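Local coordinates for SusD homolog (Bacteroides ovatus, PDB 4F53), which probably binds mucin O-glycans at the cell surface, as a TPR-like lipoprotein of the SusD and RagB outer membrane family, at residues A212-N217 / Q222-E227; A157-D162 / L202-R207; A231-A236 / F342-G347; R207-A212 / Y449-Y454. All blocks are in the same frame, centred on the assembly; numbering follows the deposited sequence. Where two conformers were deposited one is given.

Interaction 1 of 4, residues A212-N217 / Q222-E227; sequences AGFNVN and QQLAEE. With CA (calcium ion), chain D.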
loop_
_atom_site.group_PDB
_atom_site.type_symbol
_atom_site.label_atom_id
_atom_site.label_comp_id
_atom_site.label_asym_id
_atom_site.label_seq_id
_atom_site.Cartn_x
_atom_site.Cartn_y
_atom_site.Cartn_z
ATOM N N ALA A 212 6.908 21.353 6.499
ATOM C CA ALA A 212 6.832 22.616 7.246
ATOM C C ALA A 212 5.913 23.642 6.550
ATOM O O ALA A 212 6.061 23.905 5.352
ATOM C CB ALA A 212 8.232 23.205 7.408
ATOM N N GLY A 213 4.951 24.159 7.303
ATOM C CA GLY A 213 4.010 25.181 6.853
ATOM C C GLY A 213 2.946 24.733 5.870
ATOM O O GLY A 213 2.232 25.580 5.318
ATOM N N PHE A 214 2.798 23.417 5.642
ATOM C CA PHE A 214 1.785 22.946 4.703
ATOM C C PHE A 214 0.375 23.288 5.193
ATOM O O PHE A 214 0.026 23.054 6.357
ATOM C CB PHE A 214 1.896 21.426 4.428
ATOM C CG PHE A 214 0.764 20.877 3.575
ATOM C CD1 PHE A 214 0.635 21.241 2.240
ATOM C CD2 PHE A 214 -0.221 20.072 4.134
ATOM C CE1 PHE A 214 -0.408 20.756 1.463
ATOM C CE2 PHE A 214 -1.270 19.593 3.357
ATOM C CZ PHE A 214 -1.349 19.924 2.023
ATOM N N ASN A 215 -0.431 23.814 4.281
ATOM C CA ASN A 215 -1.831 24.113 4.528
ATOM C C ASN A 215 -2.597 24.093 3.204
ATOM O O ASN A 215 -2.008 24.292 2.145
ATOM C CB ASN A 215 -2.025 25.465 5.276
ATOM C CG ASN A 215 -1.738 26.674 4.422
ATOM O OD1 ASN A 215 -2.638 27.248 3.802
ATOM N ND2 ASN A 215 -0.466 27.026 4.304
ATOM N N VAL A 216 -3.903 23.811 3.282
ATOM C CA VAL A 216 -4.848 23.820 2.167
ATOM C C VAL A 216 -5.907 24.841 2.556
ATOM O O VAL A 216 -6.698 24.580 3.467
ATOM C CB VAL A 216 -5.454 22.428 1.833
ATOM C CG1 VAL A 216 -6.355 22.500 0.608
ATOM C CG2 VAL A 216 -4.366 21.391 1.621
ATOM N N ASN A 217 -5.878 26.030 1.912
ATOM C CA ASN A 217 -6.781 27.149 2.190
ATOM C C ASN A 217 -6.755 27.514 3.688
ATOM O O ASN A 217 -7.822 27.724 4.294
ATOM C CB ASN A 217 -8.212 26.829 1.722
ATOM C CG ASN A 217 -8.300 26.467 0.264
ATOM O OD1 ASN A 217 -7.652 27.081 -0.577
ATOM N ND2 ASN A 217 -9.096 25.454 -0.066
ATOM N N GLN A 222 -2.653 19.134 10.891
ATOM C CA GLN A 222 -3.352 18.921 12.160
ATOM C C GLN A 222 -4.867 19.199 12.027
ATOM O O GLN A 222 -5.675 18.373 12.459
ATOM C CB GLN A 222 -2.763 19.830 13.269
ATOM C CG GLN A 222 -3.601 19.805 14.545
ATOM C CD GLN A 222 -3.081 20.643 15.666
ATOM O OE1 GLN A 222 -2.107 21.378 15.538
ATOM N NE2 GLN A 222 -3.771 20.575 16.791
ATOM N N GLN A 223 -5.223 20.353 11.440
ATOM C CA GLN A 223 -6.606 20.799 11.261
ATOM C C GLN A 223 -7.402 19.855 10.368
ATOM O O GLN A 223 -8.541 19.539 10.693
ATOM C CB GLN A 223 -6.650 22.224 10.686
ATOM C CG GLN A 223 -8.061 22.811 10.549
ATOM C CD GLN A 223 -8.072 24.278 10.181
ATOM O OE1 GLN A 223 -7.058 24.994 10.272
ATOM N NE2 GLN A 223 -9.241 24.768 9.796
ATOM N N LEU A 224 -6.817 19.420 9.242
ATOM C CA LEU A 224 -7.484 18.506 8.305
ATOM C C LEU A 224 -7.781 17.173 8.997
ATOM O O LEU A 224 -8.883 16.650 8.875
ATOM C CB LEU A 224 -6.611 18.295 7.046
ATOM C CG LEU A 224 -6.401 19.552 6.162
ATOM C CD1 LEU A 224 -5.197 19.389 5.269
ATOM C CD2 LEU A 224 -7.656 19.882 5.347
ATOM N N ALA A 225 -6.818 16.673 9.779
ATOM C CA ALA A 225 -6.921 15.426 10.526
ATOM C C ALA A 225 -8.017 15.528 11.607
ATOM O O ALA A 225 -8.872 14.646 11.690
ATOM C CB ALA A 225 -5.587 15.109 11.153
ATOM N N GLU A 226 -8.015 16.624 12.393
ATOM C CA GLU A 226 -9.012 16.890 13.446
ATOM C C GLU A 226 -10.421 17.020 12.872
ATOM O O GLU A 226 -11.359 16.475 13.465
ATOM C CB GLU A 226 -8.650 18.135 14.251
ATOM C CG GLU A 226 -7.402 17.938 15.102
ATOM C CD GLU A 226 -6.931 19.133 15.905
ATOM O OE1 GLU A 226 -7.455 20.255 15.711
ATOM O OE2 GLU A 226 -6.065 18.927 16.785
ATOM N N GLU A 227 -10.567 17.686 11.708
ATOM C CA GLU A 227 -11.865 17.848 11.030
ATOM C C GLU A 227 -12.428 16.506 10.577
ATOM O O GLU A 227 -13.612 16.261 10.738
ATOM C CB GLU A 227 -11.727 18.763 9.802
ATOM C CG GLU A 227 -11.712 20.249 10.110
ATOM C CD GLU A 227 -11.506 21.154 8.908
ATOM O OE1 GLU A 227 -11.372 20.641 7.774
ATOM O OE2 GLU A 227 -11.503 22.388 9.105
HETATM CA CA CA D . -7.495 28.735 -2.180
HETATM O O HOH W 1 -6.446 28.847 -4.728
HETATM O O HOH W 2 -8.122 27.016 -3.980
HETATM O O HOH W 3 -7.039 30.227 -0.037
#
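Leu224 has its CG anti to its own carbonyl carbon (chi1 -65°), which holds its CD1 methyl up against Phe214 and Val216. Phe214 turns its CG anti to the backbone N (chi1 174°), and this brings the ring near the leucine. Its CE2 comes within 4.4 Å of Leu224 CD1, at an oblique angle to the ring. Val216 adds its CG2 branch, 4.2 Å from the same Leu224 CD1. One leucine methyl thus meets both apolar groups. The touch is light, and all three residues are buried.

The polar groups lie to the sides. Asn215 ND2 donates to Gly213 O over 3.2 Å, nearly in its own amide plane. Asn217 OD1 binds a calcium ion at 2.3 Å, and three waters also bind this ion. On the helix, Gln222 NE2 donates to Glu226 OE2 at 2.8 Å, from above the carboxylate plane.

The contact folds a small antiparallel hairpin, 215-216 with 219-220, back over helix 221-231, the helix that follows it. Trp516 meets the Phe214 ring edge-to-face. Leu224 also packs on Lys201 and Ala205 of helix 190-207. Leu160 of helix 152-173 touches Phe214, Val216 and Leu224.

Interaction 2 of 4, residues A157-D162 / L202-R207; sequences AKMLED and LRMAMR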
loop_
_atom_site.group_PDB
_atom_site.type_symbol
_atom_site.label_atom_id
_atom_site.label_comp_id
_atom_site.label_asym_id
_atom_site.label_seq_id
_atom_site.Cartn_x
_atom_site.Cartn_y
_atom_site.Cartn_z
ATOM N N ALA A 157 -2.917 19.332 -2.536
ATOM C CA ALA A 157 -3.781 20.475 -2.231
ATOM C C ALA A 157 -5.096 20.402 -3.016
ATOM O O ALA A 157 -6.156 20.602 -2.423
ATOM C CB ALA A 157 -3.065 21.787 -2.511
ATOM N N LYS A 158 -5.040 20.075 -4.325
ATOM C CA LYS A 158 -6.256 19.950 -5.134
ATOM C C LYS A 158 -7.113 18.760 -4.628
ATOM O O LYS A 158 -8.308 18.928 -4.400
ATOM C CB LYS A 158 -5.934 19.814 -6.626
ATOM C CG LYS A 158 -7.180 19.650 -7.469
ATOM C CD LYS A 158 -6.932 19.681 -8.967
ATOM C CE LYS A 158 -7.982 18.884 -9.720
ATOM N NZ LYS A 158 -9.383 19.335 -9.444
HETATM N N MSE A 159 -6.494 17.602 -4.384
HETATM C CA MSE A 159 -7.173 16.412 -3.873
HETATM C C MSE A 159 -7.879 16.682 -2.560
HETATM O O MSE A 159 -9.042 16.303 -2.413
HETATM C CB MSE A 159 -6.181 15.245 -3.658
HETATM C CG MSE A 159 -5.725 14.567 -4.955
HETATM SE SE MSE A 159 -4.398 13.198 -4.517
HETATM C CE MSE A 159 -4.365 12.439 -6.274
ATOM N N LEU A 160 -7.186 17.334 -1.607
ATOM C CA LEU A 160 -7.739 17.603 -0.273
ATOM C C LEU A 160 -8.908 18.585 -0.358
ATOM O O LEU A 160 -9.932 18.366 0.295
ATOM C CB LEU A 160 -6.665 18.070 0.729
ATOM C CG LEU A 160 -5.835 16.917 1.355
ATOM C CD1 LEU A 160 -4.471 17.422 1.881
ATOM C CD2 LEU A 160 -6.617 16.203 2.490
ATOM N N GLU A 161 -8.806 19.591 -1.238
ATOM C CA GLU A 161 -9.857 20.578 -1.457
ATOM C C GLU A 161 -11.089 19.917 -2.114
ATOM O O GLU A 161 -12.220 20.197 -1.719
ATOM C CB GLU A 161 -9.308 21.709 -2.319
ATOM C CG GLU A 161 -10.320 22.792 -2.641
ATOM C CD GLU A 161 -9.742 24.059 -3.242
ATOM O OE1 GLU A 161 -8.568 24.386 -2.952
ATOM O OE2 GLU A 161 -10.480 24.746 -3.982
ATOM N N ASP A 162 -10.869 19.065 -3.120
ATOM C CA ASP A 162 -11.958 18.349 -3.784
ATOM C C ASP A 162 -12.592 17.329 -2.831
ATOM O O ASP A 162 -13.821 17.193 -2.821
ATOM C CB ASP A 162 -11.485 17.670 -5.093
ATOM C CG ASP A 162 -11.106 18.655 -6.203
ATOM O OD1 ASP A 162 -11.495 19.854 -6.106
ATOM O OD2 ASP A 162 -10.384 18.249 -7.131
ATOM N N LEU A 202 -7.939 11.909 6.618
ATOM C CA LEU A 202 -7.016 11.697 7.746
ATOM C C LEU A 202 -5.716 11.054 7.256
ATOM O O LEU A 202 -4.649 11.445 7.698
ATOM C CB LEU A 202 -7.708 10.825 8.830
ATOM C CG LEU A 202 -6.880 10.333 10.012
ATOM C CD1 LEU A 202 -6.444 11.491 10.919
ATOM C CD2 LEU A 202 -7.668 9.340 10.813
ATOM N N ARG A 203 -5.803 10.102 6.327
ATOM C CA ARG A 203 -4.627 9.431 5.754
ATOM C C ARG A 203 -3.733 10.464 5.032
ATOM O O ARG A 203 -2.541 10.511 5.276
ATOM C CB ARG A 203 -5.033 8.281 4.802
ATOM C CG ARG A 203 -3.820 7.703 4.035
ATOM C CD ARG A 203 -4.223 6.928 2.807
ATOM N NE ARG A 203 -4.655 5.567 3.138
ATOM C CZ ARG A 203 -5.059 4.683 2.230
ATOM N NH1 ARG A 203 -5.100 5.014 0.943
ATOM N NH2 ARG A 203 -5.388 3.449 2.594
HETATM N N MSE A 204 -4.338 11.352 4.251
HETATM C CA MSE A 204 -3.608 12.380 3.518
HETATM C C MSE A 204 -3.097 13.505 4.432
HETATM O O MSE A 204 -2.022 14.014 4.175
HETATM C CB MSE A 204 -4.472 12.931 2.403
HETATM C CG MSE A 204 -4.760 11.876 1.350
HETATM SE SE MSE A 204 -5.712 12.661 -0.125
HETATM C CE MSE A 204 -4.401 13.890 -0.714
ATOM N N ALA A 205 -3.833 13.853 5.498
ATOM C CA ALA A 205 -3.377 14.855 6.453
ATOM C C ALA A 205 -2.165 14.324 7.191
ATOM O O ALA A 205 -1.147 15.009 7.241
ATOM C CB ALA A 205 -4.489 15.201 7.437
HETATM N N MSE A 206 -2.224 13.065 7.676
HETATM C CA MSE A 206 -1.095 12.434 8.371
HETATM C C MSE A 206 0.160 12.331 7.451
HETATM O O MSE A 206 1.289 12.562 7.897
HETATM C CB MSE A 206 -1.487 11.048 8.891
HETATM C CG MSE A 206 -0.568 10.565 10.002
HETATM SE SE MSE A 206 -0.679 11.757 11.566
HETATM C CE MSE A 206 -2.642 11.565 11.937
ATOM N N ARG A 207 -0.051 12.031 6.182
ATOM C CA ARG A 207 1.001 11.952 5.160
ATOM C C ARG A 207 1.855 13.241 5.045
ATOM O O ARG A 207 3.079 13.176 4.839
ATOM C CB ARG A 207 0.352 11.696 3.785
ATOM C CG ARG A 207 1.382 11.346 2.699
ATOM C CD ARG A 207 1.580 9.856 2.622
ATOM N NE ARG A 207 0.557 9.210 1.779
ATOM C CZ ARG A 207 -0.188 8.154 2.105
ATOM N NH1 ARG A 207 -0.079 7.592 3.309
ATOM N NH2 ARG A 207 -0.982 7.598 1.206
#
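Met204 and Leu160 face each other across two helix segments that run in roughly opposite directions, with their CA atoms 7.7 Å apart. The methionines here are present as selenomethionine. The tight part gathers round the end of Met204. Its chain bends at the last torsion (chi3 63°), and this carries CE over to the other helix. There CE lies 3.7 Å from Met159 CB and 3.9 Å from Met159 SE. Leu160 CG is also 3.9 Å from Met204 CE. Lower on the same side chain, Met204 CB meets Leu160 CD2 at 3.9 Å. Leu160 and Met204 slide past each other in opposite directions, while Met159 crosses Met204 at about a right angle. All three are buried, and the contact is purely apolar.

The outer side of segment 157-162 is looser and partly exposed. Its charged side chains take no part in the contact. Lys158 NZ makes a salt bridge to Asp162 OD2 at 2.7 Å, one turn along the helix, using the syn lone pair of that oxygen. Glu161 OE1 accepts a hydrogen bond from Asn217 ND2.

The pair joins helix 152-173 to helix 190-207, consistent with the helix packing of a TPR-like fold. Helix 110-131 adds Ile121 and Met124 against Met159, and Leu125 against Met204. Leu224 of helix 221-231 touches Leu160 and Ala205.

Interaction 3 of 4, residues A231-A236 / F342-G347; sequences AGVMTA and FLRAEG
The guanidinium of Arg344 has the Thr235 CG2 methyl at its edge, near the plane, 3.9 Å from NH1. Val233 CG2 approaches the group obliquely, 4.1 Å from the same NH1. It also lies 4.2 Å from Arg344 CD, so one valine methyl touches both the chain and its charged end. The arginine bends at chi3 (86°), and this turns NH1 to the two methyls. Thr235 keeps CG2 anti to its carbonyl carbon, on the side of the arginine.

A water links the two segments. Arg344 NH1 donates to it at 2.9 Å, and the water gives a weak bond of 3.4 Å to Met234 O. Arg344 NH2 is held elsewhere, by Met354 O.

The contact lays the exit of helix 221-231 beside helix 337-349, in this TPR-like, mostly helical chain. Gly232 ends the helical backbone with a positive phi of 131°. At these angles a CB would be jammed against the carbonyl O of Ala231, so glycine is called for. The loop then runs past helix 337-349, where Val233 also packs on Val340. Asp239 OD2 accepts from the backbone N of both Thr235 and Ala236. Phe361 of helix 358-372 touches Arg344.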
loop_
_atom_site.group_PDB
_atom_site.type_symbol
_atom_site.label_atom_id
_atom_site.label_comp_id
_atom_site.label_asym_id
_atom_site.label_seq_id
_atom_site.Cartn_x
_atom_site.Cartn_y
_atom_site.Cartn_z
ATOM N N ALA A 231 -15.851 14.828 11.887
ATOM C CA ALA A 231 -16.944 14.585 10.934
ATOM C C ALA A 231 -17.393 13.110 10.947
ATOM O O ALA A 231 -18.589 12.857 10.820
ATOM C CB ALA A 231 -16.525 14.999 9.530
ATOM N N GLY A 232 -16.454 12.167 11.099
ATOM C CA GLY A 232 -16.800 10.748 11.125
ATOM C C GLY A 232 -15.975 9.859 10.215
ATOM O O GLY A 232 -16.201 9.816 9.003
ATOM N N VAL A 233 -15.021 9.123 10.818
ATOM C CA VAL A 233 -14.151 8.184 10.099
ATOM C C VAL A 233 -14.666 6.745 10.358
ATOM O O VAL A 233 -15.662 6.574 11.062
ATOM C CB VAL A 233 -12.639 8.360 10.501
ATOM C CG1 VAL A 233 -12.080 9.688 9.998
ATOM C CG2 VAL A 233 -12.416 8.199 12.015
HETATM N N MSE A 234 -13.994 5.725 9.791
HETATM C CA MSE A 234 -14.288 4.313 10.052
HETATM C C MSE A 234 -13.964 4.008 11.516
HETATM O O MSE A 234 -12.866 4.350 11.957
HETATM C CB MSE A 234 -13.427 3.410 9.154
HETATM C CG MSE A 234 -13.738 3.497 7.694
HETATM SE SE MSE A 234 -12.313 2.484 6.794
HETATM C CE MSE A 234 -12.810 2.900 5.012
ATOM N N THR A 235 -14.888 3.378 12.277
ATOM C CA THR A 235 -14.609 3.053 13.696
ATOM C C THR A 235 -14.853 1.562 13.996
ATOM O O THR A 235 -14.444 1.075 15.047
ATOM C CB THR A 235 -15.443 3.925 14.667
ATOM O OG1 THR A 235 -16.810 3.671 14.415
ATOM C CG2 THR A 235 -15.158 5.437 14.541
ATOM N N ALA A 236 -15.558 0.860 13.123
ATOM C CA ALA A 236 -15.853 -0.560 13.321
ATOM C C ALA A 236 -15.211 -1.357 12.201
ATOM O O ALA A 236 -15.062 -0.820 11.097
ATOM C CB ALA A 236 -17.369 -0.785 13.342
ATOM N N PHE A 342 -4.969 3.300 13.819
ATOM C CA PHE A 342 -3.523 3.540 13.906
ATOM C C PHE A 342 -3.162 4.956 13.456
ATOM O O PHE A 342 -2.252 5.558 14.025
ATOM C CB PHE A 342 -2.725 2.488 13.127
ATOM C CG PHE A 342 -2.766 1.128 13.792
ATOM C CD1 PHE A 342 -2.222 0.938 15.064
ATOM C CD2 PHE A 342 -3.277 0.015 13.115
ATOM C CE1 PHE A 342 -2.238 -0.326 15.662
ATOM C CE2 PHE A 342 -3.263 -1.249 13.710
ATOM C CZ PHE A 342 -2.729 -1.409 14.969
ATOM N N LEU A 343 -3.933 5.516 12.505
ATOM C CA LEU A 343 -3.757 6.904 12.090
ATOM C C LEU A 343 -4.144 7.844 13.235
ATOM O O LEU A 343 -3.453 8.828 13.473
ATOM C CB LEU A 343 -4.589 7.193 10.836
ATOM C CG LEU A 343 -3.990 6.737 9.488
ATOM C CD1 LEU A 343 -5.047 6.860 8.366
ATOM C CD2 LEU A 343 -2.795 7.576 9.103
ATOM N N ARG A 344 -5.214 7.510 13.979
ATOM C CA ARG A 344 -5.672 8.279 15.131
ATOM C C ARG A 344 -4.685 8.148 16.259
ATOM O O ARG A 344 -4.481 9.122 16.951
ATOM C CB ARG A 344 -7.083 7.855 15.569
ATOM C CG ARG A 344 -8.131 8.367 14.601
ATOM C CD ARG A 344 -9.467 7.778 14.923
ATOM N NE ARG A 344 -10.155 8.570 15.939
ATOM C CZ ARG A 344 -11.364 8.288 16.399
ATOM N NH1 ARG A 344 -12.024 7.232 15.941
ATOM N NH2 ARG A 344 -11.928 9.062 17.317
ATOM N N ALA A 345 -4.043 6.968 16.432
ATOM C CA ALA A 345 -3.001 6.755 17.451
ATOM C C ALA A 345 -1.815 7.684 17.178
ATOM O O ALA A 345 -1.290 8.296 18.104
ATOM C CB ALA A 345 -2.533 5.296 17.446
ATOM N N GLU A 346 -1.421 7.808 15.896
ATOM C CA GLU A 346 -0.306 8.643 15.476
ATOM C C GLU A 346 -0.642 10.127 15.692
ATOM O O GLU A 346 0.175 10.861 16.251
ATOM C CB GLU A 346 0.103 8.365 14.026
ATOM C CG GLU A 346 1.291 9.228 13.619
ATOM C CD GLU A 346 1.789 9.102 12.197
ATOM O OE1 GLU A 346 1.340 8.175 11.476
ATOM O OE2 GLU A 346 2.618 9.951 11.794
ATOM N N GLY A 347 -1.840 10.533 15.301
ATOM C CA GLY A 347 -2.284 11.910 15.504
ATOM C C GLY A 347 -2.334 12.268 16.980
ATOM O O GLY A 347 -2.006 13.392 17.346
HETATM O O HOH W 4 -11.042 4.784 14.757
#

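Interaction 4 of 4, residues R207-A212 / Y449-Y454; sequences RTCYVA and YRRTGY
Arg451, near the end of helix 442-452, lies along the type I beta turn that runs from Thr208 to Val211 just after helix 190-207. With CG opposite the backbone N (chi1 -173°), the chain reaches from its helix to Arg207 and the turn. A bend at chi3 (61°) then swings the guanidinium off to one side. At that bend CD packs 3.3 Å from Arg207 O. Further out, NH1 lies 3.4 Å from Cys209 SG. The cysteine holds SG between its backbone N and carbonyl carbon (chi1 75°), where SG also sits over one face of the Tyr210 ring, toward its rim.

Tyr210 crosses the arginine at about a right angle. Its CD2 is 4.0 Å from Arg451 CG, and its CE2 is 3.6 Å from Arg451 O. Tyr210 OH is held by Arg350. The Thr452 CG2 methyl covers the centre of one face of the Arg451 guanidinium. Arg207 N lies over the opposite face, toward the rim.

Arg451 NH2 forms salt bridges with Glu448 and Glu346. Arg207 NH1 pairs with Glu444 and Glu448, and these acids probably offset the like charges of the two arginines. A leucine in place of Arg451 would probably leave Glu346 without this mate and open a gap beside Cys209. Just past Arg451, Thr452 makes an ST turn: its OG1 accepts from Tyr454 N at 3.2 Å.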
loop_
_atom_site.group_PDB
_atom_site.type_symbol
_atom_site.label_atom_id
_atom_site.label_comp_id
_atom_site.label_asym_id
_atom_site.label_seq_id
_atom_site.Cartn_x
_atom_site.Cartn_y
_atom_site.Cartn_z
ATOM N N ARG A 207 -0.051 12.031 6.182
ATOM C CA ARG A 207 1.001 11.952 5.160
ATOM C C ARG A 207 1.855 13.241 5.045
ATOM O O ARG A 207 3.079 13.176 4.839
ATOM C CB ARG A 207 0.352 11.696 3.785
ATOM C CG ARG A 207 1.382 11.346 2.699
ATOM C CD ARG A 207 1.580 9.856 2.622
ATOM N NE ARG A 207 0.557 9.210 1.779
ATOM C CZ ARG A 207 -0.188 8.154 2.105
ATOM N NH1 ARG A 207 -0.079 7.592 3.309
ATOM N NH2 ARG A 207 -0.982 7.598 1.206
ATOM N N THR A 208 1.190 14.406 5.154
ATOM C CA THR A 208 1.833 15.695 4.973
ATOM C C THR A 208 2.373 16.284 6.272
ATOM O O THR A 208 2.735 17.454 6.275
ATOM C CB THR A 208 0.829 16.663 4.358
ATOM O OG1 THR A 208 -0.267 16.829 5.268
ATOM C CG2 THR A 208 0.332 16.221 2.975
ATOM N N CYS A 209 2.420 15.493 7.367
ATOM C CA CYS A 209 2.787 15.959 8.717
ATOM C C CYS A 209 4.253 16.444 8.829
ATOM O O CYS A 209 4.558 17.175 9.759
ATOM C CB CYS A 209 2.481 14.881 9.764
ATOM S SG CYS A 209 3.653 13.499 9.754
ATOM N N TYR A 210 5.160 16.037 7.933
ATOM C CA TYR A 210 6.554 16.483 8.040
ATOM C C TYR A 210 6.850 17.725 7.210
ATOM O O TYR A 210 7.906 18.324 7.396
ATOM C CB TYR A 210 7.543 15.371 7.681
ATOM C CG TYR A 210 7.569 14.274 8.715
ATOM C CD1 TYR A 210 8.023 14.520 10.010
ATOM C CD2 TYR A 210 7.105 12.997 8.415
ATOM C CE1 TYR A 210 8.013 13.517 10.982
ATOM C CE2 TYR A 210 7.111 11.979 9.372
ATOM C CZ TYR A 210 7.549 12.248 10.658
ATOM O OH TYR A 210 7.559 11.236 11.582
ATOM N N VAL A 211 5.938 18.109 6.320
ATOM C CA VAL A 211 6.088 19.289 5.464
ATOM C C VAL A 211 5.841 20.579 6.268
ATOM O O VAL A 211 4.703 20.877 6.642
ATOM C CB VAL A 211 5.155 19.225 4.237
ATOM C CG1 VAL A 211 5.433 20.405 3.295
ATOM C CG2 VAL A 211 5.282 17.892 3.513
ATOM N N ALA A 212 6.908 21.353 6.499
ATOM C CA ALA A 212 6.832 22.616 7.246
ATOM C C ALA A 212 5.913 23.642 6.550
ATOM O O ALA A 212 6.061 23.905 5.352
ATOM C CB ALA A 212 8.232 23.205 7.408
ATOM N N TYR A 449 6.306 3.337 5.104
ATOM C CA TYR A 449 7.686 2.967 5.400
ATOM C C TYR A 449 8.619 4.144 5.030
ATOM O O TYR A 449 9.507 4.536 5.811
ATOM C CB TYR A 449 8.074 1.682 4.652
ATOM C CG TYR A 449 9.547 1.401 4.765
ATOM C CD1 TYR A 449 10.089 0.908 5.947
ATOM C CD2 TYR A 449 10.426 1.755 3.736
ATOM C CE1 TYR A 449 11.460 0.722 6.091
ATOM C CE2 TYR A 449 11.802 1.558 3.864
ATOM C CZ TYR A 449 12.312 1.035 5.043
ATOM O OH TYR A 449 13.661 0.845 5.214
ATOM N N ARG A 450 8.395 4.710 3.840
ATOM C CA ARG A 450 9.169 5.848 3.376
ATOM C C ARG A 450 8.949 7.065 4.274
ATOM O O ARG A 450 9.910 7.692 4.673
ATOM C CB ARG A 450 8.817 6.188 1.935
ATOM C CG ARG A 450 9.276 5.132 0.932
ATOM C CD ARG A 450 8.840 5.555 -0.472
ATOM N NE ARG A 450 7.423 5.239 -0.733
ATOM C CZ ARG A 450 6.728 5.718 -1.764
ATOM N NH1 ARG A 450 7.291 6.562 -2.621
ATOM N NH2 ARG A 450 5.465 5.371 -1.935
ATOM N N ARG A 451 7.698 7.377 4.617
ATOM C CA ARG A 451 7.369 8.544 5.426
ATOM C C ARG A 451 7.968 8.466 6.846
ATOM O O ARG A 451 8.567 9.434 7.308
ATOM C CB ARG A 451 5.829 8.730 5.512
ATOM C CG ARG A 451 5.425 10.045 6.213
ATOM C CD ARG A 451 3.931 10.281 6.279
ATOM N NE ARG A 451 3.190 9.242 7.016
ATOM C CZ ARG A 451 2.954 9.247 8.329
ATOM N NH1 ARG A 451 3.448 10.205 9.096
ATOM N NH2 ARG A 451 2.263 8.267 8.887
ATOM N N THR A 452 7.797 7.331 7.532
ATOM C CA THR A 452 8.179 7.243 8.941
ATOM C C THR A 452 9.485 6.499 9.220
ATOM O O THR A 452 10.026 6.667 10.310
ATOM C CB THR A 452 7.030 6.553 9.714
ATOM O OG1 THR A 452 6.962 5.189 9.309
ATOM C CG2 THR A 452 5.690 7.221 9.489
ATOM N N GLY A 453 9.912 5.626 8.295
ATOM C CA GLY A 453 11.069 4.773 8.486
ATOM C C GLY A 453 10.715 3.444 9.142
ATOM O O GLY A 453 11.598 2.636 9.423
ATOM N N TYR A 454 9.415 3.191 9.379
ATOM C CA TYR A 454 8.982 1.964 10.055
ATOM C C TYR A 454 8.028 1.132 9.210
ATOM O O TYR A 454 7.320 1.674 8.359
ATOM C CB TYR A 454 8.337 2.291 11.415
ATOM C CG TYR A 454 9.196 3.176 12.284
ATOM C CD1 TYR A 454 10.502 2.800 12.630
ATOM C CD2 TYR A 454 8.740 4.424 12.704
ATOM C CE1 TYR A 454 11.311 3.627 13.409
ATOM C CE2 TYR A 454 9.548 5.265 13.471
ATOM C CZ TYR A 454 10.826 4.856 13.828
ATOM O OH TYR A 454 11.605 5.671 14.608
#

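Overall arrangement
From the N terminus, interaction 2 comes first. It closes a loop between helices 152-173 and 190-207. Its last residue, Arg207, also opens interaction 4, a long loop that closes only at 449-454. Interactions 1 and 3 both lie within that long loop, one after the other, and none of the four cross. Interaction 1 is a short closure that starts at Ala212, shared with interaction 4, and folds the hairpin onto helix 221-231. The end of that helix leads into interaction 3, which reaches helix 337-349. The contacts also touch one another: Met206 packs on Leu343 between interactions 2 and 3, and Phe214 on Thr208 between interactions 1 and 4.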